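Nitrate transport protein (PDB 3HN0) probably serves as the substrate-binding component of an ABC transporter, named for nitrate transport, capturing a small solute for delivery to the membrane permease. Local coordinates at residues A19-L24 and H219-H224. Residues are numbered along the deposited sequence; the frame is centred on the assembly and turned at random.
Sequences AFADWL and HSLEEH
Two helices on the outer side of one lobe of a fold resembling the periplasmic binding proteins meet here: the short helix 21-25, which comes after strand 6-12 and the brief helix 16-19, and the C-terminal end of helix 214-223. Leu24 and His224 touch at one end of the contact, Ala21 and Leu221 at the other. Leu24 lays its CB over one face of the imidazole as a CH-pi contact, 4.3 Å from the centroid of the His224 ring and 13° off the ring normal, shifted toward the CD2 rim. The ring's rotation is fixed from within its own segment. His224 ND1 donates to Ser220 O over 2.9 Å with an N-H...O angle of 162°, and the acceptor lies almost in the ring plane. Ser220 O also takes the backbone N-H of His224, which closes the last turn of helix 214-223; the two donors arrive from opposite faces of its carbonyl plane, so that one oxygen near the helix end is gripped twice. Water 2 sits 2.8 Å from His224 NE2, at the ring edge, and gives a weak bond to Leu24 O. Helix 21-25 lies on the mixed sheet, with Leu24 against Val37 of strand 33-40. Deeper in, the methyl of Ala21 packs against the branch of Leu221: Ala21 CB lies 3.6 Å from Leu221 CD2 and nearly as close to Leu221 CG. Leu221 CG stands anti to its carbonyl carbon (chi1 -70°), which carries the isopropyl end toward helix 21-25. Between these two apolar contacts a second bridge forms: water 1 donates to Ala21 O and to Ser220 OG, each 2.9 Å away. Ser220 OG is also hydrogen-bonded to Glu25, while Ile226 touches both Leu24 and Leu221.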
loop_
_atom_site.group_PDB
_atom_site.type_symbol
_atom_site.label_atom_id
_atom_site.label_comp_id
_atom_site.label_asym_id
_atom_site.label_seq_id
_atom_site.Cartn_x
_atom_site.Cartn_y
_atom_site.Cartn_z
ATOM N N ALA A 19 5.293 -5.020 -17.850
ATOM C CA ALA A 19 6.406 -5.382 -17.004
ATOM C C ALA A 19 7.465 -6.196 -17.720
ATOM O O ALA A 19 8.627 -6.151 -17.364
ATOM C CB ALA A 19 5.874 -6.183 -15.777
ATOM N N PHE A 20 7.010 -6.978 -18.693
ATOM C CA PHE A 20 7.842 -7.873 -19.470
ATOM C C PHE A 20 8.287 -7.266 -20.801
ATOM O O PHE A 20 8.961 -7.925 -21.586
ATOM C CB PHE A 20 7.047 -9.176 -19.701
ATOM C CG PHE A 20 6.894 -10.015 -18.479
ATOM C CD1 PHE A 20 5.859 -9.817 -17.612
ATOM C CD2 PHE A 20 7.813 -11.036 -18.196
ATOM C CE1 PHE A 20 5.736 -10.581 -16.489
ATOM C CE2 PHE A 20 7.695 -11.812 -17.066
ATOM C CZ PHE A 20 6.670 -11.583 -16.211
ATOM N N ALA A 21 7.938 -5.995 -21.060
ATOM C CA ALA A 21 8.163 -5.392 -22.373
ATOM C C ALA A 21 9.598 -5.503 -22.824
ATOM O O ALA A 21 9.859 -5.783 -23.999
ATOM C CB ALA A 21 7.695 -3.909 -22.400
ATOM N N ASP A 22 10.537 -5.246 -21.918
ATOM C CA ASP A 22 11.918 -5.233 -22.318
ATOM C C ASP A 22 12.404 -6.655 -22.685
ATOM O O ASP A 22 13.401 -6.788 -23.344
ATOM C CB ASP A 22 12.849 -4.632 -21.296
ATOM C CG ASP A 22 14.235 -4.346 -21.881
ATOM O OD1 ASP A 22 14.304 -3.628 -22.892
ATOM O OD2 ASP A 22 15.247 -4.832 -21.347
ATOM N N TRP A 23 11.692 -7.682 -22.262
ATOM C CA TRP A 23 12.054 -9.058 -22.676
ATOM C C TRP A 23 11.640 -9.371 -24.106
ATOM O O TRP A 23 12.181 -10.278 -24.744
ATOM C CB TRP A 23 11.429 -10.073 -21.748
ATOM C CG TRP A 23 12.013 -10.139 -20.326
ATOM C CD1 TRP A 23 12.888 -9.260 -19.741
ATOM C CD2 TRP A 23 11.742 -11.136 -19.352
ATOM N NE1 TRP A 23 13.160 -9.661 -18.437
ATOM C CE2 TRP A 23 12.469 -10.806 -18.182
ATOM C CE3 TRP A 23 10.916 -12.251 -19.319
ATOM C CZ2 TRP A 23 12.388 -11.564 -17.030
ATOM C CZ3 TRP A 23 10.859 -13.001 -18.188
ATOM C CH2 TRP A 23 11.606 -12.655 -17.056
ATOM N N LEU A 24 10.671 -8.625 -24.625
ATOM C CA LEU A 24 10.335 -8.716 -26.047
ATOM C C LEU A 24 11.346 -7.965 -26.837
ATOM O O LEU A 24 11.830 -8.437 -27.873
ATOM C CB LEU A 24 8.930 -8.144 -26.321
ATOM C CG LEU A 24 7.799 -9.009 -25.821
ATOM C CD1 LEU A 24 6.469 -8.241 -25.890
ATOM C CD2 LEU A 24 7.729 -10.271 -26.685
ATOM N N HIS A 219 6.897 2.619 -26.882
ATOM C CA HIS A 219 7.385 2.549 -28.234
ATOM C C HIS A 219 7.668 1.108 -28.615
ATOM O O HIS A 219 7.278 0.656 -29.683
ATOM C CB HIS A 219 8.663 3.403 -28.362
ATOM C CG HIS A 219 9.126 3.590 -29.767
ATOM N ND1 HIS A 219 8.544 4.509 -30.613
ATOM C CD2 HIS A 219 10.119 3.001 -30.472
ATOM C CE1 HIS A 219 9.142 4.460 -31.786
ATOM N NE2 HIS A 219 10.096 3.551 -31.731
ATOM N N SER A 220 8.368 0.392 -27.744
ATOM C CA SER A 220 8.695 -1.010 -28.038
ATOM C C SER A 220 7.462 -1.898 -28.095
ATOM O O SER A 220 7.335 -2.741 -28.972
ATOM C CB SER A 220 9.716 -1.572 -27.046
ATOM O OG SER A 220 10.048 -2.871 -27.447
ATOM N N LEU A 221 6.526 -1.719 -27.166
ATOM C CA LEU A 221 5.298 -2.478 -27.210
ATOM C C LEU A 221 4.512 -2.238 -28.498
ATOM O O LEU A 221 3.946 -3.157 -29.060
ATOM C CB LEU A 221 4.437 -2.184 -25.991
ATOM C CG LEU A 221 5.000 -2.735 -24.661
ATOM C CD1 LEU A 221 4.391 -1.863 -23.573
ATOM C CD2 LEU A 221 4.696 -4.262 -24.438
ATOM N N GLU A 222 4.507 -0.989 -28.945
ATOM C CA GLU A 222 3.812 -0.631 -30.185
ATOM C C GLU A 222 4.497 -1.293 -31.383
ATOM O O GLU A 222 3.818 -1.906 -32.202
ATOM C CB GLU A 222 3.773 0.864 -30.346
ATOM C CG GLU A 222 2.764 1.521 -29.423
ATOM C CD GLU A 222 2.885 3.037 -29.361
ATOM O OE1 GLU A 222 3.859 3.614 -29.909
ATOM O OE2 GLU A 222 1.996 3.672 -28.750
ATOM N N GLU A 223 5.825 -1.210 -31.451
ATOM C CA GLU A 223 6.543 -1.863 -32.551
ATOM C C GLU A 223 6.290 -3.354 -32.638
ATOM O O GLU A 223 6.257 -3.912 -33.740
ATOM C CB GLU A 223 8.055 -1.568 -32.483
ATOM C CG GLU A 223 8.330 -0.100 -32.823
ATOM C CD GLU A 223 9.795 0.245 -32.922
ATOM O OE1 GLU A 223 10.643 -0.525 -32.408
ATOM O OE2 GLU A 223 10.122 1.275 -33.541
ATOM N N HIS A 224 6.154 -3.994 -31.490
ATOM C CA HIS A 224 5.892 -5.448 -31.400
ATOM C C HIS A 224 4.430 -5.810 -31.533
ATOM O O HIS A 224 4.078 -6.977 -31.387
ATOM C CB HIS A 224 6.471 -6.066 -30.101
ATOM C CG HIS A 224 7.968 -6.164 -30.107
ATOM N ND1 HIS A 224 8.778 -5.097 -29.798
ATOM C CD2 HIS A 224 8.796 -7.200 -30.392
ATOM C CE1 HIS A 224 10.051 -5.462 -29.921
ATOM N NE2 HIS A 224 10.087 -6.734 -30.280
HETATM O O HOH W 1 8.189 -4.679 -26.105
HETATM O O HOH W 2 12.858 -6.719 -30.591
#